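Alpha-L-rhamnosidase (Streptomyces avermitilis, PDB 3W5M) hydrolyses terminal alpha-L-rhamnose residues from plant glycosides such as naringin, rutin and hesperidin and from gum arabic, and binds L-rhamnose through a calcium-dependent carbohydrate-binding module. Local coordinates at residues Trp347-Tyr350 with Arg351-Val354; Asp752-Lys756 with Asp757-Thr761; Ala768-Ala771 with Ala772-Ala775. One frame throughout, in Å; residues are numbered along the deposited sequence.

Contact 1: residues Trp347-Tyr350 with Arg351-Val354; sequences WTDY and RKRV
The chain turns through Tyr-350 and Arg-351, and the carbonyl O of Asp-349 accepts two amide N-H groups from opposite faces of its plane: Lys-352 N at 2.8 Å, which closes a beta turn, and Arg-353 N at 2.9 Å, which extends the turn by one residue. The Asp-349 carboxylate grips the same turn a second time. Its CG stands anti to the backbone N (chi1 174°), and this brings OD1 within bonding distance of Arg-351 N, which binds it at 3.1 Å from above the carboxylate plane. From the other face, on the syn side, Arg-351 NE reaches Asp-349 OD1 at 2.9 Å. This salt bridge is tilted rather than flat, since the carboxylate and guanidinium planes lie 51° apart; the arginine chain bends at chi3 (-76°), and NE comes back to the carboxylate. With two bonds on OD1, the rotation of the carboxylate is well defined; OD2 lies alongside the aliphatic CG of Lys-352. Thr-348 OG1 donates to Arg-353 O at 2.7 Å, arriving well above the carbonyl plane, while Thr-348 CB packs on Arg-353 CG. Arg-353 O is also approached by Tyr-350 CA in a 3.4 Å CA-H...O contact. The Tyr-350 ring meets Val-354 CG2 at its edge (CD1 to CG2 3.8 Å), and its hydroxyl bonds to Gly-346 O. Farther out, Arg-353 NE forms a salt bridge with Asp-670 and Lys-352 NZ bonds to that residue's carbonyl, so both basic chains meet the end of helix 658-671. The bond from Arg-351 N to Asp-349 OD1 makes an Asx turn, superposed on the beta turn and alpha turn closed at Asp-349 O; here it leads into strand 353-360, where a beta-sandwich faces the catalytic barrel.

Contact 2: residues Asp752-Lys756 with Asp757-Thr761; sequences DETPK and DVIAT
Thr-754 and Ile-759 touch across the first turn of the helix: Thr-754 CG2 lies 3.6 Å from Ile-759 CD1, the two side chains crossing at about a right angle. With OG1 beside the backbone N (chi1 -50°), the threonine CG2 is left anti to that N and faces Ile-759, which reaches back through CG1. With Pro-755 at the N-cap, these two occupy the positions of a hydrophobic staple, the residue before the cap and the fourth residue after it. Beside them, Pro-755 CB meets Val-758 CG2 at 4.0 Å, and Asp-757 OD1 sits 3.5 Å from the same Pro-755 CB. The first backbone bonds of the helix are the weak ones. Pro-755 O receives two weak bonds, from Val-758 N and from Ile-759 N, the latter at 3.3 Å though nearly straight (167°); one residue later Ala-760 N binds Lys-756 O at 2.8 Å. Asp-757 O is then held twice, by Thr-761 N and by Thr-761 OG1, each at 3.0 Å and from opposite faces of its plane. The Asp-757 carboxylate, near the positive end of the helix dipole, is probably stabilised there, and its OD2 forms a salt bridge with Lys-808. Thr-754 OG1 is bonded to Thr-811 and Lys-756 NZ to Gly-743 O, tying the residues at the helix start to neighbouring loops. The side chain of Ile-759 comes within about 7 Å of that of Trp-695, a rhamnose-binding residue. Helix 756-777 thus starts between two neighbours: Val-758 packs on Phe-796 and Tyr-800 of helix 783-800, while Thr-754 and Ile-759 rest on helix 812-820.

Contact 3: residues Ala768-Ala771 with Ala772-Ala775; sequences ADLA and ARMA
An intrahelical salt bridge of i to i+4 spacing joins Asp-769 to Arg-773 one turn along helix 756-777. Arg-773 grips side-on with two nitrogens, one to each oxygen: NE reaches Asp-769 OD1 at 3.0 Å and NH2 reaches Asp-769 OD2 at 2.9 Å, both with N-H...O angles of 158°. The oxygens lie near the guanidinium plane, yet the nitrogens come from above the carboxylate plane, and the two planes stand 67° apart; the pairing is bidentate without being coplanar. Asp-769 CG anti to its own nitrogen (chi1 -179°) turns the carboxylate toward the next turn. The two bonds fix the orientation of the guanidinium, and one of its faces is covered by Leu-770 CD2, which sits 3.5 Å above the plane over its centre. In the (alpha/alpha)6 barrel this helix is packed on several sides: Ala-768 and Ala-772 touch helix 783-800, Ala-771 and Met-774 helix 713-732, and Leu-770, Arg-773 and Met-774 meet Trp-704. Three of the residues touching these helices are alanines. Along the backbone the regular ladder continues, with Met-774 N to Leu-770 O and Ala-775 N to Ala-771 O both at 2.9 Å. Met-774 CG also lies 3.3 Å from Leu-770 O, its chain extended onward to Leu-716 and Leu-720.

Along the chain the contacts come in the order 1, 2, 3. Contacts 2 and 3 share helix 756-777 of the catalytic (alpha/alpha)6 barrel: contact 2 forms its N-terminal turn and contact 3 lies near its other end, with centres 22 Å apart and nearest atoms about 8 Å apart. Helix 783-800 packs against both. Contact 1 belongs to a beta-sandwich domain, its centre 35 Å from that of contact 2 and 30 Å from that of contact 3, and none of the three touches another. Through helix 658-671, contact 1 lies where the beta-sandwich domain meets the catalytic domain, while contacts 2 and 3 lie within a single barrel helix.

Contact 1: residues Trp347-Tyr350 with Arg351-Val354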
ATOM      1  N   TRP A 347       5.140  -5.889  -2.853  1.00 17.34           N
ATOM      2  CA  TRP A 347       4.580  -7.056  -2.204  1.00 17.54           C
ATOM      3  C   TRP A 347       3.694  -7.829  -3.184  1.00 17.66           C
ATOM      4  O   TRP A 347       2.713  -7.293  -3.715  1.00 18.15           O
ATOM      5  CB  TRP A 347       3.685  -6.612  -1.043  1.00 18.74           C
ATOM      6  CG  TRP A 347       3.182  -7.708  -0.153  1.00 18.66           C
ATOM      7  CD1 TRP A 347       3.536  -9.022  -0.158  1.00 19.13           C
ATOM      8  CD2 TRP A 347       2.291  -7.533   0.955  1.00 19.84           C
ATOM      9  NE1 TRP A 347       2.891  -9.694   0.862  1.00 19.20           N
ATOM     10  CE2 TRP A 347       2.105  -8.806   1.545  1.00 19.67           C
ATOM     11  CE3 TRP A 347       1.584  -6.430   1.465  1.00 20.07           C
ATOM     12  CZ2 TRP A 347       1.264  -9.004   2.649  1.00 21.57           C
ATOM     13  CZ3 TRP A 347       0.778  -6.611   2.570  1.00 20.60           C
ATOM     14  CH2 TRP A 347       0.611  -7.894   3.150  1.00 20.78           C
ATOM     15  N   THR A 348       4.101  -9.062  -3.432  1.00 16.71           N
ATOM     16  CA  THR A 348       3.264 -10.064  -4.102  1.00 17.18           C
ATOM     17  C   THR A 348       3.301 -11.352  -3.271  1.00 17.53           C
ATOM     18  O   THR A 348       4.105 -11.469  -2.323  1.00 16.83           O
ATOM     19  CB  THR A 348       3.719 -10.342  -5.543  1.00 16.74           C
ATOM     20  OG1 THR A 348       5.131 -10.631  -5.567  1.00 18.94           O
ATOM     21  CG2 THR A 348       3.406  -9.131  -6.469  1.00 16.29           C
ATOM     22  N   ASP A 349       2.452 -12.340  -3.602  1.00 18.72           N
ATOM     23  CA  ASP A 349       2.665 -13.646  -2.984  1.00 20.00           C
ATOM     24  C   ASP A 349       3.931 -14.278  -3.588  1.00 20.10           C
ATOM     25  O   ASP A 349       3.887 -14.875  -4.692  1.00 19.86           O
ATOM     26  CB  ASP A 349       1.434 -14.569  -3.157  1.00 22.40           C
ATOM     27  CG  ASP A 349       1.688 -16.006  -2.638  1.00 25.73           C
ATOM     28  OD1 ASP A 349       2.798 -16.351  -2.169  1.00 21.28           O
ATOM     29  OD2 ASP A 349       0.749 -16.830  -2.735  1.00 29.60           O
ATOM     30  N   TYR A 350       5.056 -14.163  -2.868  1.00 19.64           N
ATOM     31  CA  TYR A 350       6.356 -14.538  -3.422  1.00 20.07           C
ATOM     32  C   TYR A 350       6.513 -16.020  -3.809  1.00 22.13           C
ATOM     33  O   TYR A 350       7.441 -16.387  -4.525  1.00 24.61           O
ATOM     34  CB  TYR A 350       7.477 -14.143  -2.470  1.00 18.91           C
ATOM     35  CG  TYR A 350       7.477 -12.662  -2.151  1.00 18.58           C
ATOM     36  CD1 TYR A 350       7.843 -11.713  -3.106  1.00 18.36           C
ATOM     37  CD2 TYR A 350       7.089 -12.208  -0.877  1.00 18.15           C
ATOM     38  CE1 TYR A 350       7.829 -10.336  -2.790  1.00 17.82           C
ATOM     39  CE2 TYR A 350       7.063 -10.861  -0.572  1.00 18.27           C
ATOM     40  CZ  TYR A 350       7.466  -9.928  -1.526  1.00 17.71           C
ATOM     41  OH  TYR A 350       7.444  -8.586  -1.173  1.00 18.75           O
ATOM     42  N   ARG A 351       5.631 -16.865  -3.311  1.00 23.75           N
ATOM     43  CA  ARG A 351       5.606 -18.271  -3.732  1.00 26.04           C
ATOM     44  C   ARG A 351       5.133 -18.355  -5.186  1.00 25.99           C
ATOM     45  O   ARG A 351       5.604 -19.201  -5.950  1.00 27.78           O
ATOM     46  CB  ARG A 351       4.644 -19.064  -2.855  1.00 27.40           C
ATOM     47  CG  ARG A 351       5.058 -19.208  -1.393  1.00 30.95           C
ATOM     48  CD  ARG A 351       3.873 -19.572  -0.502  1.00 35.93           C
ATOM     49  NE  ARG A 351       2.970 -18.444  -0.232  1.00 39.42           N
ATOM     50  CZ  ARG A 351       1.868 -18.525   0.515  1.00 45.69           C
ATOM     51  NH1 ARG A 351       1.531 -19.687   1.074  1.00 45.02           N
ATOM     52  NH2 ARG A 351       1.099 -17.446   0.713  1.00 43.18           N
ATOM     53  N   LYS A 352       4.205 -17.475  -5.570  1.00 24.26           N
ATOM     54  CA  LYS A 352       3.624 -17.509  -6.908  1.00 23.64           C
ATOM     55  C   LYS A 352       4.303 -16.587  -7.898  1.00 22.95           C
ATOM     56  O   LYS A 352       4.460 -16.948  -9.072  1.00 22.45           O
ATOM     57  CB  LYS A 352       2.118 -17.228  -6.849  1.00 26.71           C
ATOM     58  CG  LYS A 352       1.380 -18.327  -6.082  1.00 31.33           C
ATOM     59  CD  LYS A 352      -0.116 -18.226  -6.236  1.00 33.51           C
ATOM     60  CE  LYS A 352      -0.794 -19.416  -5.585  1.00 36.65           C
ATOM     61  NZ  LYS A 352      -2.236 -19.402  -5.953  1.00 39.98           N
ATOM     62  N   ARG A 353       4.702 -15.398  -7.446  1.00 20.13           N
ATOM     63  CA  ARG A 353       5.329 -14.453  -8.372  1.00 20.18           C
ATOM     64  C   ARG A 353       6.143 -13.417  -7.595  1.00 19.17           C
ATOM     65  O   ARG A 353       5.845 -13.100  -6.418  1.00 18.85           O
ATOM     66  CB  ARG A 353       4.287 -13.763  -9.265  1.00 22.40           C
ATOM     67  CG  ARG A 353       3.417 -12.740  -8.533  1.00 21.49           C
ATOM     68  CD  ARG A 353       2.288 -12.171  -9.387  1.00 22.99           C
ATOM     69  NE  ARG A 353       1.301 -13.224  -9.669  1.00 25.05           N
ATOM     70  CZ  ARG A 353       1.090 -13.742 -10.878  1.00 27.89           C
ATOM     71  NH1 ARG A 353       1.765 -13.282 -11.943  1.00 28.18           N
ATOM     72  NH2 ARG A 353       0.199 -14.723 -11.027  1.00 28.70           N
ATOM     73  N   VAL A 354       7.201 -12.943  -8.239  1.00 18.99           N
ATOM     74  CA  VAL A 354       7.915 -11.770  -7.752  1.00 18.51           C
ATOM     75  C   VAL A 354       8.028 -10.812  -8.946  1.00 18.70           C
ATOM     76  O   VAL A 354       8.165 -11.244 -10.085  1.00 19.63           O
ATOM     77  CB  VAL A 354       9.280 -12.126  -7.123  1.00 18.67           C
ATOM     78  CG1 VAL A 354      10.278 -12.620  -8.158  1.00 19.40           C
ATOM     79  CG2 VAL A 354       9.839 -10.937  -6.305  1.00 19.40           C
TER

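Contact 2: residues Asp752-Lys756 with Asp757-Thr761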
ATOM      1  N   ASP A 752     -26.619   1.327  14.130  1.00 41.71           N
ATOM      2  CA  ASP A 752     -27.710   1.066  13.193  1.00 42.72           C
ATOM      3  C   ASP A 752     -27.260  -0.184  12.444  1.00 41.95           C
ATOM      4  O   ASP A 752     -26.856  -0.101  11.280  1.00 42.71           O
ATOM      5  CB  ASP A 752     -27.874   2.267  12.247  1.00 39.79           C
ATOM      6  CG  ASP A 752     -29.259   2.346  11.577  1.00 43.68           C
ATOM      7  OD1 ASP A 752     -30.232   1.762  12.099  1.00 42.03           O
ATOM      8  OD2 ASP A 752     -29.376   3.036  10.528  1.00 39.41           O
ATOM      9  N   GLU A 753     -27.297  -1.326  13.135  1.00 39.92           N
ATOM     10  CA  GLU A 753     -26.734  -2.580  12.638  1.00 39.70           C
ATOM     11  C   GLU A 753     -27.655  -3.376  11.698  1.00 37.93           C
ATOM     12  O   GLU A 753     -28.650  -3.953  12.129  1.00 37.77           O
ATOM     13  CB  GLU A 753     -26.287  -3.462  13.810  1.00 42.87           C
ATOM     14  CG  GLU A 753     -25.699  -4.819  13.413  1.00 46.60           C
ATOM     15  CD  GLU A 753     -24.212  -4.764  13.048  1.00 49.51           C
ATOM     16  OE1 GLU A 753     -23.542  -3.743  13.350  1.00 51.67           O
ATOM     17  OE2 GLU A 753     -23.708  -5.752  12.456  1.00 46.66           O
ATOM     18  N   THR A 754     -27.302  -3.417  10.416  1.00 34.39           N
ATOM     19  CA  THR A 754     -28.040  -4.214   9.431  1.00 33.92           C
ATOM     20  C   THR A 754     -27.763  -5.696   9.607  1.00 33.66           C
ATOM     21  O   THR A 754     -26.593  -6.109   9.706  1.00 35.54           O
ATOM     22  CB  THR A 754     -27.669  -3.816   7.982  1.00 32.82           C
ATOM     23  OG1 THR A 754     -27.758  -2.395   7.836  1.00 32.04           O
ATOM     24  CG2 THR A 754     -28.594  -4.509   6.941  1.00 32.10           C
ATOM     25  N   PRO A 755     -28.837  -6.525   9.634  1.00 34.36           N
ATOM     26  CA  PRO A 755     -28.719  -7.981   9.664  1.00 32.40           C
ATOM     27  C   PRO A 755     -27.802  -8.499   8.553  1.00 34.12           C
ATOM     28  O   PRO A 755     -27.955  -8.128   7.391  1.00 34.07           O
ATOM     29  CB  PRO A 755     -30.154  -8.468   9.442  1.00 32.67           C
ATOM     30  CG  PRO A 755     -31.002  -7.350   9.941  1.00 33.48           C
ATOM     31  CD  PRO A 755     -30.247  -6.080   9.654  1.00 33.70           C
ATOM     32  N   LYS A 756     -26.843  -9.335   8.931  1.00 34.49           N
ATOM     33  CA  LYS A 756     -25.804  -9.790   8.014  1.00 34.00           C
ATOM     34  C   LYS A 756     -26.319 -10.698   6.899  1.00 34.24           C
ATOM     35  O   LYS A 756     -25.698 -10.769   5.847  1.00 31.40           O
ATOM     36  CB  LYS A 756     -24.643 -10.439   8.794  1.00 35.02           C
ATOM     37  CG  LYS A 756     -23.932  -9.459   9.720  1.00 38.52           C
ATOM     38  CD  LYS A 756     -23.003 -10.174  10.682  1.00 39.91           C
ATOM     39  CE  LYS A 756     -22.160  -9.166  11.433  1.00 42.84           C
ATOM     40  NZ  LYS A 756     -21.184  -9.894  12.288  1.00 46.58           N
ATOM     41  N   ASP A 757     -27.452 -11.389   7.109  1.00 35.26           N
ATOM     42  CA  ASP A 757     -28.040 -12.207   6.030  1.00 34.37           C
ATOM     43  C   ASP A 757     -28.674 -11.356   4.913  1.00 32.40           C
ATOM     44  O   ASP A 757     -28.605 -11.726   3.752  1.00 34.59           O
ATOM     45  CB  ASP A 757     -29.030 -13.271   6.547  1.00 35.52           C
ATOM     46  CG  ASP A 757     -30.151 -12.683   7.408  1.00 36.58           C
ATOM     47  OD1 ASP A 757     -29.930 -11.682   8.122  1.00 36.82           O
ATOM     48  OD2 ASP A 757     -31.265 -13.253   7.390  1.00 37.89           O
ATOM     49  N   VAL A 758     -29.255 -10.216   5.263  1.00 32.64           N
ATOM     50  CA  VAL A 758     -29.725  -9.231   4.275  1.00 33.36           C
ATOM     51  C   VAL A 758     -28.523  -8.741   3.443  1.00 33.82           C
ATOM     52  O   VAL A 758     -28.566  -8.710   2.210  1.00 31.75           O
ATOM     53  CB  VAL A 758     -30.418  -8.030   4.958  1.00 36.98           C
ATOM     54  CG1 VAL A 758     -30.798  -6.944   3.955  1.00 37.77           C
ATOM     55  CG2 VAL A 758     -31.656  -8.489   5.719  1.00 38.26           C
ATOM     56  N   ILE A 759     -27.455  -8.383   4.136  1.00 30.38           N
ATOM     57  CA  ILE A 759     -26.219  -7.938   3.476  1.00 29.98           C
ATOM     58  C   ILE A 759     -25.645  -9.002   2.556  1.00 27.01           C
ATOM     59  O   ILE A 759     -25.332  -8.724   1.386  1.00 27.19           O
ATOM     60  CB  ILE A 759     -25.117  -7.561   4.484  1.00 29.94           C
ATOM     61  CG1 ILE A 759     -25.503  -6.355   5.364  1.00 31.21           C
ATOM     62  CG2 ILE A 759     -23.770  -7.383   3.766  1.00 28.28           C
ATOM     63  CD1 ILE A 759     -25.938  -5.100   4.641  1.00 31.18           C
ATOM     64  N   ALA A 760     -25.484 -10.210   3.078  1.00 27.06           N
ATOM     65  CA  ALA A 760     -24.855 -11.279   2.339  1.00 26.69           C
ATOM     66  C   ALA A 760     -25.666 -11.686   1.125  1.00 29.00           C
ATOM     67  O   ALA A 760     -25.108 -11.920   0.056  1.00 24.92           O
ATOM     68  CB  ALA A 760     -24.597 -12.478   3.235  1.00 27.20           C
ATOM     69  N   THR A 761     -26.993 -11.774   1.279  1.00 26.45           N
ATOM     70  CA  THR A 761     -27.807 -12.148   0.140  1.00 25.45           C
ATOM     71  C   THR A 761     -27.830 -10.996  -0.902  1.00 23.02           C
ATOM     72  O   THR A 761     -27.796 -11.273  -2.086  1.00 26.78           O
ATOM     73  CB  THR A 761     -29.227 -12.609   0.560  1.00 25.82           C
ATOM     74  OG1 THR A 761     -29.115 -13.646   1.549  1.00 27.95           O
ATOM     75  CG2 THR A 761     -29.930 -13.207  -0.641  1.00 25.47           C
TER

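Contact 3: residues Ala768-Ala771 with Ala772-Ala775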
ATOM      1  N   ALA A 768     -23.940 -11.624  -9.038  1.00 23.24           N
ATOM      2  CA  ALA A 768     -24.562 -12.279 -10.193  1.00 23.56           C
ATOM      3  C   ALA A 768     -24.929 -11.275 -11.295  1.00 23.08           C
ATOM      4  O   ALA A 768     -24.757 -11.560 -12.488  1.00 24.05           O
ATOM      5  CB  ALA A 768     -25.804 -13.071  -9.760  1.00 22.43           C
ATOM      6  N   ASP A 769     -25.439 -10.116 -10.881  1.00 24.14           N
ATOM      7  CA  ASP A 769     -25.836  -9.015 -11.766  1.00 24.10           C
ATOM      8  C   ASP A 769     -24.602  -8.527 -12.522  1.00 23.28           C
ATOM      9  O   ASP A 769     -24.611  -8.396 -13.753  1.00 22.49           O
ATOM     10  CB  ASP A 769     -26.420  -7.881 -10.920  1.00 26.26           C
ATOM     11  CG  ASP A 769     -26.900  -6.684 -11.732  1.00 27.55           C
ATOM     12  OD1 ASP A 769     -26.770  -6.633 -12.976  1.00 30.52           O
ATOM     13  OD2 ASP A 769     -27.438  -5.753 -11.107  1.00 30.03           O
ATOM     14  N   LEU A 770     -23.534  -8.251 -11.779  1.00 21.18           N
ATOM     15  CA  LEU A 770     -22.336  -7.760 -12.433  1.00 22.33           C
ATOM     16  C   LEU A 770     -21.739  -8.786 -13.373  1.00 22.50           C
ATOM     17  O   LEU A 770     -21.249  -8.423 -14.458  1.00 22.43           O
ATOM     18  CB  LEU A 770     -21.299  -7.300 -11.411  1.00 21.11           C
ATOM     19  CG  LEU A 770     -21.617  -6.038 -10.622  1.00 23.80           C
ATOM     20  CD1 LEU A 770     -20.379  -5.666  -9.794  1.00 23.25           C
ATOM     21  CD2 LEU A 770     -22.104  -4.878 -11.482  1.00 26.13           C
ATOM     22  N   ALA A 771     -21.758 -10.059 -12.980  1.00 22.77           N
ATOM     23  CA  ALA A 771     -21.226 -11.086 -13.862  1.00 23.50           C
ATOM     24  C   ALA A 771     -21.999 -11.111 -15.200  1.00 24.53           C
ATOM     25  O   ALA A 771     -21.396 -11.300 -16.256  1.00 21.00           O
ATOM     26  CB  ALA A 771     -21.227 -12.449 -13.192  1.00 21.37           C
ATOM     27  N   ALA A 772     -23.321 -10.894 -15.157  1.00 21.96           N
ATOM     28  CA  ALA A 772     -24.108 -10.841 -16.403  1.00 23.97           C
ATOM     29  C   ALA A 772     -23.705  -9.641 -17.256  1.00 25.29           C
ATOM     30  O   ALA A 772     -23.626  -9.743 -18.485  1.00 26.67           O
ATOM     31  CB  ALA A 772     -25.614 -10.810 -16.116  1.00 23.54           C
ATOM     32  N   ARG A 773     -23.444  -8.513 -16.604  1.00 23.84           N
ATOM     33  CA  ARG A 773     -23.028  -7.300 -17.282  1.00 24.02           C
ATOM     34  C   ARG A 773     -21.667  -7.519 -17.955  1.00 24.38           C
ATOM     35  O   ARG A 773     -21.469  -7.078 -19.092  1.00 25.20           O
ATOM     36  CB  ARG A 773     -23.000  -6.114 -16.316  1.00 24.71           C
ATOM     37  CG  ARG A 773     -24.378  -5.675 -15.806  1.00 27.30           C
ATOM     38  CD  ARG A 773     -24.266  -4.359 -15.055  1.00 30.67           C
ATOM     39  NE  ARG A 773     -25.122  -4.305 -13.868  1.00 33.10           N
ATOM     40  CZ  ARG A 773     -25.021  -3.371 -12.923  1.00 34.96           C
ATOM     41  NH1 ARG A 773     -24.101  -2.400 -13.023  1.00 32.48           N
ATOM     42  NH2 ARG A 773     -25.844  -3.402 -11.878  1.00 37.85           N
ATOM     43  N   MET A 774     -20.757  -8.210 -17.262  1.00 23.74           N
ATOM     44  CA  MET A 774     -19.423  -8.538 -17.810  1.00 25.87           C
ATOM     45  C   MET A 774     -19.526  -9.463 -19.022  1.00 26.25           C
ATOM     46  O   MET A 774     -18.886  -9.212 -20.055  1.00 27.58           O
ATOM     47  CB  MET A 774     -18.542  -9.222 -16.758  1.00 25.63           C
ATOM     48  CG  MET A 774     -18.159  -8.317 -15.598  1.00 26.49           C
ATOM     49  SD  MET A 774     -17.062  -9.186 -14.464  1.00 29.15           S
ATOM     50  CE  MET A 774     -16.892  -7.963 -13.165  1.00 27.25           C
ATOM     51  N   ALA A 775     -20.310 -10.539 -18.882  1.00 27.62           N
ATOM     52  CA  ALA A 775     -20.497 -11.509 -19.965  1.00 27.05           C
ATOM     53  C   ALA A 775     -20.982 -10.762 -21.192  1.00 27.12           C
ATOM     54  O   ALA A 775     -20.498 -11.001 -22.317  1.00 28.64           O
ATOM     55  CB  ALA A 775     -21.500 -12.592 -19.553  1.00 28.00           C
TER